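Local atomic coordinates of OxsB protein (Bacillus megaterium, PDB entry 5UL3), a protein that catalyses the cobalamin- and S-adenosylmethionine-dependent oxidative ring contraction of dAMP to an oxetane aldehyde in oxetanocin A biosynthesis. Residues Asp484-Asn489 with Tyr643-Leu648; Tyr539-Met544 with His638-Tyr643. One frame throughout, in Å; residues are numbered along the deposited sequence. Where two conformers were deposited one is given.

Overall arrangement
Both contacts set parts of the radical SAM core range against helix 620-648, which by its position probably belongs to the C-terminal helix bundle. Along the chain come 484-489, 539-544, then 638-643 and 643-648, which overlap at Y643. Contact 1 packs helix 484-493, which follows an outermost strand (470-473) of the sheet that probably forms the partial barrel, against the last turns of that helix. Contact 2, 10 Å away between centres, sets the loop before strand 546-547 about a turn and a half earlier, nearer the active site: the L541 side chain is about 11 Å from that of E545, which binds S-adenosylmethionine. One helix thus joins two separate parts of that range, a helix and a loop.

Contact 1: residues Asp484-Asn489 with Tyr643-Leu648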
# COMPACT_ATOMS: atom_id res chain seq x y z
N ASP A 484 -7.54 -21.40 24.49
CA ASP A 484 -8.88 -21.46 23.90
C ASP A 484 -8.96 -20.70 22.58
O ASP A 484 -9.55 -21.19 21.61
CB ASP A 484 -9.93 -20.90 24.87
CG ASP A 484 -10.29 -21.86 25.98
OD1 ASP A 484 -9.78 -23.00 25.97
OD2 ASP A 484 -11.08 -21.47 26.86
N ASN A 485 -8.41 -19.49 22.54
CA ASN A 485 -8.49 -18.69 21.30
C ASN A 485 -7.72 -19.35 20.16
O ASN A 485 -8.13 -19.23 19.00
CB ASN A 485 -7.95 -17.28 21.52
CG ASN A 485 -8.83 -16.43 22.44
OD1 ASN A 485 -8.45 -15.33 22.79
ND2 ASN A 485 -9.97 -16.96 22.86
N LEU A 486 -6.61 -20.04 20.45
CA LEU A 486 -5.90 -20.74 19.38
C LEU A 486 -6.73 -21.89 18.85
O LEU A 486 -6.81 -22.10 17.64
CB LEU A 486 -4.54 -21.24 19.87
CG LEU A 486 -3.53 -20.20 20.39
CD1 LEU A 486 -2.27 -20.90 20.88
CD2 LEU A 486 -3.20 -19.11 19.34
N LYS A 487 -7.37 -22.66 19.74
CA LYS A 487 -8.24 -23.74 19.28
C LYS A 487 -9.38 -23.19 18.43
O LYS A 487 -9.73 -23.79 17.41
CB LYS A 487 -8.79 -24.52 20.48
CG LYS A 487 -7.71 -25.21 21.28
CD LYS A 487 -8.33 -26.13 22.35
CE LYS A 487 -7.26 -26.95 23.06
NZ LYS A 487 -7.84 -27.90 24.07
N GLU A 488 -9.98 -22.08 18.86
CA GLU A 488 -11.04 -21.46 18.08
C GLU A 488 -10.52 -21.01 16.72
O GLU A 488 -11.20 -21.17 15.69
CB GLU A 488 -11.63 -20.27 18.84
CG GLU A 488 -12.39 -20.65 20.12
CD GLU A 488 -12.43 -19.51 21.14
OE1 GLU A 488 -12.20 -18.34 20.75
OE2 GLU A 488 -12.68 -19.78 22.33
N ASN A 489 -9.32 -20.44 16.69
CA ASN A 489 -8.72 -20.02 15.42
C ASN A 489 -8.50 -21.21 14.49
O ASN A 489 -8.81 -21.14 13.30
CB ASN A 489 -7.40 -19.31 15.69
CG ASN A 489 -7.59 -17.86 16.04
OD1 ASN A 489 -8.68 -17.32 15.88
ND2 ASN A 489 -6.54 -17.22 16.51
N TYR A 643 -0.81 -29.54 16.21
CA TYR A 643 -0.04 -30.57 16.90
C TYR A 643 0.56 -30.04 18.21
O TYR A 643 0.54 -30.74 19.23
CB TYR A 643 1.05 -31.08 15.96
CG TYR A 643 1.90 -32.21 16.48
CD1 TYR A 643 1.37 -33.48 16.68
CD2 TYR A 643 3.25 -32.03 16.72
CE1 TYR A 643 2.16 -34.53 17.13
CE2 TYR A 643 4.05 -33.07 17.17
CZ TYR A 643 3.50 -34.31 17.38
OH TYR A 643 4.31 -35.34 17.83
N LEU A 644 1.11 -28.82 18.19
CA LEU A 644 1.65 -28.24 19.41
C LEU A 644 0.56 -28.04 20.47
O LEU A 644 0.77 -28.35 21.65
CB LEU A 644 2.35 -26.91 19.11
CG LEU A 644 3.65 -26.98 18.30
CD1 LEU A 644 4.11 -25.59 17.86
CD2 LEU A 644 4.73 -27.65 19.11
N VAL A 645 -0.61 -27.54 20.06
CA VAL A 645 -1.70 -27.32 21.00
C VAL A 645 -2.23 -28.65 21.51
O VAL A 645 -2.61 -28.79 22.69
CB VAL A 645 -2.82 -26.47 20.35
CG1 VAL A 645 -4.07 -26.40 21.25
CG2 VAL A 645 -2.31 -25.07 20.05
N TYR A 646 -2.27 -29.66 20.64
CA TYR A 646 -2.70 -30.99 21.06
C TYR A 646 -1.79 -31.55 22.15
O TYR A 646 -2.26 -32.16 23.11
CB TYR A 646 -2.72 -31.95 19.88
CG TYR A 646 -3.21 -33.33 20.26
CD1 TYR A 646 -4.57 -33.60 20.36
CD2 TYR A 646 -2.31 -34.35 20.55
CE1 TYR A 646 -5.03 -34.85 20.72
CE2 TYR A 646 -2.76 -35.61 20.91
CZ TYR A 646 -4.12 -35.85 20.99
OH TYR A 646 -4.57 -37.10 21.36
N ASN A 647 -0.48 -31.36 22.00
CA ASN A 647 0.47 -31.90 22.96
C ASN A 647 0.44 -31.14 24.28
O ASN A 647 0.96 -31.64 25.28
CB ASN A 647 1.87 -31.89 22.37
CG ASN A 647 2.16 -33.13 21.53
OD1 ASN A 647 2.38 -34.21 22.07
ND2 ASN A 647 2.15 -32.98 20.21
N LEU A 648 -0.17 -29.96 24.30
CA LEU A 648 -0.38 -29.21 25.53
C LEU A 648 -1.76 -29.44 26.12
O LEU A 648 -1.91 -29.38 27.34
CB LEU A 648 -0.19 -27.71 25.29
CG LEU A 648 1.15 -27.20 24.78
CD1 LEU A 648 1.01 -25.74 24.36
CD2 LEU A 648 2.21 -27.34 25.83
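No flat group enters the interface that V645 makes with L486 and K487; the ring of Y643 lies on another side of the same helix, where one face carries the N647 amide, whose ND2 sits centrally 3.3 Å from the ring plane. The ring of W693 also meets it, the planes inclined by about 30°. The motif is a helix-helix packing, in which helix 484-493 of the radical SAM core range meets helix 620-648. Its backbone approach is closest at K487 and V645, whose CA atoms are 7.7 Å apart.

V645 spreads its two methyls over two partners. With chi1 at 172°, CG1 stands anti to the backbone N and reaches the lysine, while CG2 turns to the leucine, 4.3 Å from L486 CD1. The 127 Å² buried is small and involves no hydrogen bond between the segments. L486 also touches L593 of helix 588-617, as does L644, so this apolar layer extends to a third helix.

On the far side of the turn, N647 ND2 donates to Y643 O at 2.9 Å, from above the carbonyl plane, and N647 N reaches that oxygen from the opposite face. The extended K487 chain runs past V645 CG1, touching it with CG at 3.8 Å and again with CE at 3.7 Å, and its NZ ends in a hydrogen bond to S649 OG.

Contact 2: residues Tyr539-Met544 with His638-Tyr643; sequences YMLASM and HFLLKY. With EDO (1,2-ethanediol), chain H; EDO (1,2-ethanediol), chain I; EDO (1,2-ethanediol), chain B.
The methyl CE of M540 rests on H638 CB at 3.6 Å, and L541 turns its two methyls to neighbouring leucines of the helix. L541 CD2 meets L641 CB at 3.9 Å, the two side chains lying alongside in opposite senses, whereas L541 CD1 lies 4.3 Å from L640 CD2. The M540 chain bends at both chi2 and chi3 (-75° and -72°), bringing CE to the helix.

No hydrogen bond joins the segments directly. The ethanediol of chain H spans them: L541 N donates to its O2 at 2.8 Å, and its O1 is hydrogen-bonded to H638 ND1 at 2.7 Å, in the imidazole plane at its edge. Two others hold the M540 backbone: M540 N donates to O2 of chain B, and O1 of chain I donates to M540 O.

Further out, the imidazole stacks on Y534, and its NE2 is hydrogen-bonded to E494 OE2, which also forms a salt bridge with K642. In this crystal both ring nitrogens are engaged, which should limit ring rotation; the E494 bond and Y534 stack are the protein's own restraints.

Loop and helix thus meet directly through apolar atoms; the polar link is a probable crystallisation additive, no proof of a native bridge.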
# COMPACT_ATOMS: atom_id res chain seq x y z
N TYR A 539 -0.28 -14.77 5.50
CA TYR A 539 0.95 -15.10 6.21
C TYR A 539 0.58 -16.05 7.33
O TYR A 539 -0.14 -15.67 8.26
CB TYR A 539 1.63 -13.84 6.76
CG TYR A 539 3.00 -14.07 7.36
CD1 TYR A 539 3.14 -14.57 8.66
CD2 TYR A 539 4.15 -13.77 6.65
CE1 TYR A 539 4.38 -14.77 9.21
CE2 TYR A 539 5.40 -13.97 7.20
CZ TYR A 539 5.51 -14.47 8.49
OH TYR A 539 6.75 -14.66 9.05
N MET A 540 1.08 -17.28 7.25
CA MET A 540 0.69 -18.32 8.20
C MET A 540 1.40 -18.12 9.54
O MET A 540 2.56 -17.70 9.60
CB MET A 540 1.04 -19.69 7.64
CG MET A 540 0.31 -20.08 6.38
SD MET A 540 -1.39 -20.55 6.67
CE MET A 540 -1.16 -22.13 7.49
N LEU A 541 0.69 -18.46 10.63
CA LEU A 541 1.25 -18.50 11.97
C LEU A 541 1.75 -17.13 12.43
O LEU A 541 2.74 -17.04 13.16
CB LEU A 541 2.37 -19.54 12.05
CG LEU A 541 1.98 -20.95 11.58
CD1 LEU A 541 3.19 -21.88 11.62
CD2 LEU A 541 0.85 -21.54 12.41
N ALA A 542 1.07 -16.06 12.02
CA ALA A 542 1.57 -14.72 12.30
C ALA A 542 1.30 -14.33 13.75
O ALA A 542 0.30 -14.73 14.35
CB ALA A 542 0.91 -13.70 11.37
N SER A 543 2.20 -13.51 14.30
CA SER A 543 2.06 -12.96 15.65
C SER A 543 1.92 -11.45 15.60
O SER A 543 2.46 -10.78 14.71
CB SER A 543 3.25 -13.31 16.53
OG SER A 543 3.29 -14.70 16.78
N MET A 544 1.18 -10.93 16.57
CA MET A 544 0.89 -9.50 16.63
C MET A 544 2.17 -8.69 16.75
O MET A 544 3.05 -8.98 17.57
CB MET A 544 -0.01 -9.20 17.83
CG MET A 544 -0.27 -7.71 18.05
SD MET A 544 -1.30 -6.95 16.79
CE MET A 544 -2.89 -7.72 17.08
N HIS A 638 0.18 -25.36 9.03
CA HIS A 638 -1.06 -25.22 9.80
C HIS A 638 -1.15 -26.29 10.88
O HIS A 638 -1.45 -26.00 12.04
CB HIS A 638 -2.29 -25.30 8.90
CG HIS A 638 -3.56 -25.38 9.68
ND1 HIS A 638 -4.19 -24.26 10.20
CD2 HIS A 638 -4.29 -26.44 10.10
CE1 HIS A 638 -5.26 -24.63 10.88
NE2 HIS A 638 -5.34 -25.95 10.84
N PHE A 639 -0.91 -27.54 10.50
CA PHE A 639 -1.13 -28.59 11.47
C PHE A 639 0.01 -28.73 12.46
O PHE A 639 -0.16 -29.40 13.48
CB PHE A 639 -1.43 -29.91 10.75
CG PHE A 639 -2.80 -29.95 10.16
CD1 PHE A 639 -3.91 -30.00 10.99
CD2 PHE A 639 -2.99 -29.88 8.79
CE1 PHE A 639 -5.20 -30.01 10.45
CE2 PHE A 639 -4.27 -29.87 8.25
CZ PHE A 639 -5.38 -29.94 9.08
N LEU A 640 1.14 -28.06 12.21
CA LEU A 640 2.14 -27.90 13.25
C LEU A 640 1.54 -27.29 14.50
O LEU A 640 1.71 -27.80 15.61
CB LEU A 640 3.30 -27.04 12.76
CG LEU A 640 4.15 -26.48 13.89
CD1 LEU A 640 5.05 -27.59 14.54
CD2 LEU A 640 4.99 -25.30 13.42
N LEU A 641 0.84 -26.16 14.35
CA LEU A 641 0.25 -25.51 15.51
C LEU A 641 -0.83 -26.37 16.15
O LEU A 641 -0.94 -26.43 17.39
CB LEU A 641 -0.31 -24.14 15.14
CG LEU A 641 -0.85 -23.36 16.33
CD1 LEU A 641 0.19 -23.33 17.44
CD2 LEU A 641 -1.23 -21.94 15.90
N LYS A 642 -1.63 -27.06 15.34
CA LYS A 642 -2.63 -27.96 15.91
C LYS A 642 -1.95 -29.07 16.71
O LYS A 642 -2.41 -29.44 17.79
CB LYS A 642 -3.52 -28.53 14.81
CG LYS A 642 -4.76 -29.23 15.33
CD LYS A 642 -5.65 -29.69 14.19
CE LYS A 642 -7.09 -29.90 14.64
NZ LYS A 642 -7.87 -28.65 14.96
N TYR A 643 -0.81 -29.54 16.21
CA TYR A 643 -0.04 -30.57 16.90
C TYR A 643 0.56 -30.04 18.21
O TYR A 643 0.54 -30.74 19.23
CB TYR A 643 1.05 -31.08 15.96
CG TYR A 643 1.90 -32.21 16.48
CD1 TYR A 643 1.37 -33.48 16.68
CD2 TYR A 643 3.25 -32.03 16.72
CE1 TYR A 643 2.16 -34.53 17.13
CE2 TYR A 643 4.05 -33.07 17.17
CZ TYR A 643 3.50 -34.31 17.38
OH TYR A 643 4.31 -35.34 17.83
C1 EDO H . -2.71 -21.04 10.44
O1 EDO H . -3.57 -21.76 9.55
C2 EDO H . -2.86 -19.55 10.09
O2 EDO H . -2.10 -18.80 11.03
C1 EDO I . 4.84 -17.64 7.07
O1 EDO I . 4.18 -18.77 7.65
C2 EDO I . 5.68 -18.12 5.90
O2 EDO I . 4.95 -19.09 5.14
C1 EDO B . 2.55 -19.39 2.76
O1 EDO B . 2.26 -20.69 3.31
C2 EDO B . 1.92 -18.29 3.63
O2 EDO B . 2.54 -18.25 4.93